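Local coordinates for macro domain-containing protein (Thermosipho africanus, PDB 7OMU) that is a two-domain protein joining a DarT-family domain to a macro domain, the latter holding adenosine-5-diphosphoribose in its pocket, at residues V35-E48 against P174-Y186. The protein carries 1 engineered substitution. Sequence-based numbering, arbitrary orientation.
Sequences VPSILEKGILSHAE and PQCVDPRYISAIY
S45 and Q175 meet just past strand 43-44 and just before strand 176-177: Q175 O takes the backbone N of S45 at 2.8 Å, nearly straight at 162°, and S45 OG at 3.1 Å, the hydroxyl lying in the carbonyl plane on a lone pair. With chi1 at 63°, S45 OG sits between its own N and carbonyl carbon, where it also accepts from E48 N as the N-cap of helix 46-51. E48 OE1 lies 3.4 Å from Q175 CG, while E48 OE2 makes a salt bridge to R51. Two residues back along 35-48, I43 and V177 form an antiparallel hydrogen-bonded pair, V177 N to I43 O at 2.7 Å and I43 N to V177 O at 3.1 Å. Their side chains share one face of this two-stranded ribbon; on the other, L44 CD2 rests on C176 CB.

Beyond the ribbon, P179 lays its ring against the C-terminal end of helix 35-41, its CB 3.3 Å from L39 O and its CG over G42 CA. G42, just after the helix, leaves helical geometry with positive phi. The helix itself runs nearly antiparallel (168°) to strand 182-186 of the DarT-family domain's mixed sheet. Here V35 CG1 meets I185 CD1 tip to tip at 3.6 Å, and I182 CD1 reaches both I38 CG2 and L39 CD2. Further out, R180 N donates to D178 OD1, closing an Asx turn at the 3-10 segment 179-181.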
loop_
_atom_site.group_PDB
_atom_site.type_symbol
_atom_site.label_atom_id
_atom_site.label_comp_id
_atom_site.label_asym_id
_atom_site.label_seq_id
_atom_site.Cartn_x
_atom_site.Cartn_y
_atom_site.Cartn_z
ATOM N N VAL A 35 11.119 -3.498 -20.480
ATOM C CA VAL A 35 10.480 -4.849 -20.455
ATOM C C VAL A 35 10.921 -5.660 -21.675
ATOM O O VAL A 35 11.277 -6.826 -21.519
ATOM C CB VAL A 35 8.945 -4.777 -20.326
ATOM C CG1 VAL A 35 8.299 -6.149 -20.480
ATOM C CG2 VAL A 35 8.533 -4.146 -19.004
ATOM N N PRO A 36 10.899 -5.104 -22.912
ATOM C CA PRO A 36 11.410 -5.828 -24.082
ATOM C C PRO A 36 12.882 -6.255 -23.936
ATOM O O PRO A 36 13.171 -7.405 -24.222
ATOM C CB PRO A 36 11.227 -4.831 -25.236
ATOM C CG PRO A 36 10.110 -3.926 -24.766
ATOM C CD PRO A 36 10.330 -3.794 -23.271
ATOM N N SER A 37 13.757 -5.342 -23.491
ATOM C CA SER A 37 15.194 -5.592 -23.186
ATOM C C SER A 37 15.330 -6.801 -22.258
ATOM O O SER A 37 16.188 -7.647 -22.526
ATOM C CB SER A 37 15.857 -4.390 -22.563
ATOM O OG SER A 37 16.002 -3.341 -23.506
ATOM N N ILE A 38 14.511 -6.855 -21.203
ATOM C CA ILE A 38 14.547 -7.911 -20.145
ATOM C C ILE A 38 14.060 -9.237 -20.734
ATOM O O ILE A 38 14.682 -10.267 -20.429
ATOM C CB ILE A 38 13.728 -7.483 -18.911
ATOM C CG1 ILE A 38 14.442 -6.374 -18.133
ATOM C CG2 ILE A 38 13.409 -8.676 -18.018
ATOM C CD1 ILE A 38 13.584 -5.688 -17.099
ATOM N N LEU A 39 12.997 -9.220 -21.542
ATOM C CA LEU A 39 12.426 -10.453 -22.152
ATOM C C LEU A 39 13.436 -11.059 -23.129
ATOM O O LEU A 39 13.373 -12.283 -23.343
ATOM C CB LEU A 39 11.100 -10.139 -22.850
ATOM C CG LEU A 39 9.891 -9.973 -21.927
ATOM C CD1 LEU A 39 8.619 -9.783 -22.737
ATOM C CD2 LEU A 39 9.752 -11.151 -20.962
ATOM N N GLU A 40 14.328 -10.232 -23.683
ATOM C CA GLU A 40 15.367 -10.639 -24.666
ATOM C C GLU A 40 16.657 -11.012 -23.919
ATOM O O GLU A 40 17.031 -12.196 -23.959
ATOM C CB GLU A 40 15.576 -9.504 -25.670
ATOM C CG GLU A 40 16.204 -9.941 -26.977
ATOM C CD GLU A 40 16.363 -8.813 -27.988
ATOM O OE1 GLU A 40 16.678 -7.678 -27.564
ATOM O OE2 GLU A 40 16.169 -9.065 -29.196
ATOM N N LYS A 41 17.290 -10.042 -23.247
ATOM C CA LYS A 41 18.614 -10.173 -22.570
ATOM C C LYS A 41 18.473 -10.950 -21.253
ATOM O O LYS A 41 19.362 -11.776 -20.964
ATOM C CB LYS A 41 19.215 -8.795 -22.259
ATOM C CG LYS A 41 19.728 -8.001 -23.454
ATOM C CD LYS A 41 21.232 -7.961 -23.536
ATOM C CE LYS A 41 21.754 -7.156 -24.708
ATOM N NZ LYS A 41 21.845 -7.970 -25.945
ATOM N N GLY A 42 17.424 -10.661 -20.472
ATOM C CA GLY A 42 17.196 -11.211 -19.120
ATOM C C GLY A 42 17.204 -10.117 -18.067
ATOM O O GLY A 42 17.461 -8.948 -18.422
ATOM N N ILE A 43 16.921 -10.472 -16.813
ATOM C CA ILE A 43 17.068 -9.551 -15.649
ATOM C C ILE A 43 18.551 -9.537 -15.279
ATOM O O ILE A 43 19.038 -10.572 -14.802
ATOM C CB ILE A 43 16.168 -9.966 -14.466
ATOM C CG1 ILE A 43 14.688 -9.982 -14.860
ATOM C CG2 ILE A 43 16.406 -9.069 -13.264
ATOM C CD1 ILE A 43 13.771 -10.558 -13.800
ATOM N N LEU A 44 19.228 -8.410 -15.520
ATOM C CA LEU A 44 20.696 -8.254 -15.340
ATOM C C LEU A 44 20.983 -7.545 -14.015
ATOM O O LEU A 44 20.205 -6.661 -13.644
ATOM C CB LEU A 44 21.259 -7.437 -16.510
ATOM C CG LEU A 44 20.827 -7.874 -17.905
ATOM C CD1 LEU A 44 21.523 -7.038 -18.968
ATOM C CD2 LEU A 44 21.093 -9.357 -18.109
ATOM N N SER A 45 22.086 -7.904 -13.359
ATOM C CA SER A 45 22.641 -7.178 -12.190
ATOM C C SER A 45 23.115 -5.794 -12.649
ATOM O O SER A 45 23.421 -5.651 -13.849
ATOM C CB SER A 45 23.747 -7.963 -11.542
ATOM O OG SER A 45 24.848 -8.132 -12.423
ATOM N N HIS A 46 23.164 -4.816 -11.736
ATOM C CA HIS A 46 23.593 -3.422 -12.032
ATOM C C HIS A 46 25.081 -3.426 -12.398
ATOM O O HIS A 46 25.516 -2.468 -13.067
ATOM C CB HIS A 46 23.218 -2.463 -10.889
ATOM C CG HIS A 46 21.768 -2.083 -10.875
ATOM N ND1 HIS A 46 20.988 -2.166 -9.731
ATOM C CD2 HIS A 46 20.944 -1.626 -11.851
ATOM C CE1 HIS A 46 19.758 -1.773 -10.006
ATOM N NE2 HIS A 46 19.709 -1.434 -11.298
ATOM N N ALA A 47 25.805 -4.483 -12.010
ATOM C CA ALA A 47 27.200 -4.790 -12.425
ATOM C C ALA A 47 27.230 -5.293 -13.870
ATOM O O ALA A 47 28.120 -4.863 -14.624
ATOM C CB ALA A 47 27.797 -5.820 -11.500
ATOM N N GLU A 48 26.308 -6.192 -14.226
ATOM C CA GLU A 48 26.203 -6.802 -15.579
ATOM C C GLU A 48 25.801 -5.732 -16.602
ATOM O O GLU A 48 26.206 -5.855 -17.767
ATOM C CB GLU A 48 25.202 -7.959 -15.561
ATOM C CG GLU A 48 25.154 -8.758 -16.852
ATOM C CD GLU A 48 26.454 -9.434 -17.253
ATOM O OE1 GLU A 48 27.318 -9.637 -16.374
ATOM O OE2 GLU A 48 26.606 -9.740 -18.452
ATOM N N PRO A 174 22.805 -14.228 -8.949
ATOM C CA PRO A 174 24.017 -13.592 -9.462
ATOM C C PRO A 174 23.985 -13.375 -10.982
ATOM O O PRO A 174 23.401 -14.179 -11.681
ATOM C CB PRO A 174 25.130 -14.566 -9.044
ATOM C CG PRO A 174 24.444 -15.918 -8.994
ATOM C CD PRO A 174 23.029 -15.625 -8.540
ATOM N N GLN A 175 24.601 -12.272 -11.422
ATOM C CA GLN A 175 24.860 -11.892 -12.837
ATOM C C GLN A 175 23.543 -11.582 -13.554
ATOM O O GLN A 175 23.266 -10.385 -13.750
ATOM C CB GLN A 175 25.661 -12.974 -13.562
ATOM C CG GLN A 175 26.200 -12.519 -14.911
ATOM C CD GLN A 175 27.128 -13.553 -15.493
ATOM O OE1 GLN A 175 28.347 -13.466 -15.353
ATOM N NE2 GLN A 175 26.548 -14.555 -16.129
ATOM N N CYS A 176 22.775 -12.601 -13.953
ATOM C CA CYS A 176 21.526 -12.426 -14.742
ATOM C C CYS A 176 20.471 -13.460 -14.325
ATOM O O CYS A 176 20.807 -14.424 -13.608
ATOM C CB CYS A 176 21.805 -12.497 -16.240
ATOM S SG CYS A 176 21.532 -14.134 -16.962
ATOM N N VAL A 177 19.230 -13.231 -14.751
ATOM C CA VAL A 177 18.092 -14.187 -14.651
ATOM C C VAL A 177 17.632 -14.503 -16.075
ATOM O O VAL A 177 17.173 -13.566 -16.763
ATOM C CB VAL A 177 16.932 -13.619 -13.818
ATOM C CG1 VAL A 177 15.785 -14.611 -13.720
ATOM C CG2 VAL A 177 17.384 -13.184 -12.436
ATOM N N ASP A 178 17.765 -15.766 -16.486
ATOM C CA ASP A 178 17.371 -16.262 -17.831
ATOM C C ASP A 178 15.900 -15.924 -18.067
ATOM O O ASP A 178 15.062 -16.241 -17.225
ATOM C CB ASP A 178 17.626 -17.767 -17.960
ATOM C CG ASP A 178 17.465 -18.293 -19.375
ATOM O OD1 ASP A 178 16.343 -18.178 -19.923
ATOM O OD2 ASP A 178 18.461 -18.817 -19.917
ATOM N N PRO A 179 15.545 -15.262 -19.197
ATOM C CA PRO A 179 14.153 -14.943 -19.509
ATOM C C PRO A 179 13.149 -16.102 -19.433
ATOM O O PRO A 179 11.974 -15.809 -19.301
ATOM C CB PRO A 179 14.224 -14.434 -20.954
ATOM C CG PRO A 179 15.591 -13.814 -21.049
ATOM C CD PRO A 179 16.470 -14.709 -20.197
ATOM N N ARG A 180 13.608 -17.357 -19.514
ATOM C CA ARG A 180 12.735 -18.562 -19.436
ATOM C C ARG A 180 12.203 -18.756 -18.010
ATOM O O ARG A 180 11.284 -19.566 -17.848
ATOM C CB ARG A 180 13.480 -19.807 -19.919
ATOM C CG ARG A 180 13.626 -19.875 -21.433
ATOM C CD ARG A 180 14.441 -21.071 -21.894
ATOM N NE ARG A 180 15.793 -21.053 -21.342
ATOM C CZ ARG A 180 16.764 -21.898 -21.676
ATOM N NH1 ARG A 180 17.954 -21.784 -21.108
ATOM N NH2 ARG A 180 16.549 -22.845 -22.573
ATOM N N TYR A 181 12.739 -18.035 -17.024
ATOM C CA TYR A 181 12.246 -18.033 -15.623
ATOM C C TYR A 181 11.090 -17.038 -15.437
ATOM O O TYR A 181 10.475 -17.072 -14.352
ATOM C CB TYR A 181 13.373 -17.689 -14.650
ATOM C CG TYR A 181 14.340 -18.807 -14.367
ATOM C CD1 TYR A 181 13.930 -19.943 -13.693
ATOM C CD2 TYR A 181 15.675 -18.710 -14.732
ATOM C CE1 TYR A 181 14.816 -20.971 -13.414
ATOM C CE2 TYR A 181 16.574 -19.727 -14.452
ATOM C CZ TYR A 181 16.143 -20.861 -13.786
ATOM O OH TYR A 181 17.002 -21.879 -13.499
ATOM N N ILE A 182 10.797 -16.184 -16.426
ATOM C CA ILE A 182 9.766 -15.106 -16.312
ATOM C C ILE A 182 8.362 -15.693 -16.542
ATOM O O ILE A 182 8.115 -16.240 -17.643
ATOM C CB ILE A 182 10.079 -13.943 -17.273
ATOM C CG1 ILE A 182 11.414 -13.284 -16.928
ATOM C CG2 ILE A 182 8.946 -12.928 -17.290
ATOM C CD1 ILE A 182 11.807 -12.154 -17.863
ATOM N N SER A 183 7.480 -15.553 -15.540
ATOM C CA SER A 183 6.074 -16.042 -15.521
ATOM C C SER A 183 5.185 -15.097 -16.320
ATOM O O SER A 183 4.421 -15.570 -17.173
ATOM C CB SER A 183 5.530 -16.134 -14.118
ATOM O OG SER A 183 6.315 -16.981 -13.299
ATOM N N ALA A 184 5.247 -13.812 -15.986
ATOM C CA ALA A 184 4.304 -12.774 -16.449
ATOM C C ALA A 184 4.874 -11.396 -16.129
ATOM O O ALA A 184 5.920 -11.322 -15.465
ATOM C CB ALA A 184 2.968 -12.976 -15.786
ATOM N N ILE A 185 4.203 -10.347 -16.595
ATOM C CA ILE A 185 4.540 -8.935 -16.262
ATOM C C ILE A 185 3.267 -8.269 -15.738
ATOM O O ILE A 185 2.248 -8.292 -16.459
ATOM C CB ILE A 185 5.141 -8.213 -17.483
ATOM C CG1 ILE A 185 6.464 -8.852 -17.911
ATOM C CG2 ILE A 185 5.300 -6.725 -17.211
ATOM C CD1 ILE A 185 6.529 -9.136 -19.383
ATOM N N TYR A 186 3.330 -7.749 -14.513
ATOM C CA TYR A 186 2.218 -7.038 -13.841
ATOM C C TYR A 186 2.338 -5.551 -14.174
ATOM O O TYR A 186 3.464 -5.036 -14.291
ATOM C CB TYR A 186 2.214 -7.339 -12.341
ATOM C CG TYR A 186 1.847 -8.762 -12.012
ATOM C CD1 TYR A 186 0.525 -9.178 -11.991
ATOM C CD2 TYR A 186 2.826 -9.707 -11.751
ATOM C CE1 TYR A 186 0.183 -10.490 -11.706
ATOM C CE2 TYR A 186 2.498 -11.022 -11.464
ATOM C CZ TYR A 186 1.172 -11.413 -11.435
ATOM O OH TYR A 186 0.852 -12.704 -11.153
#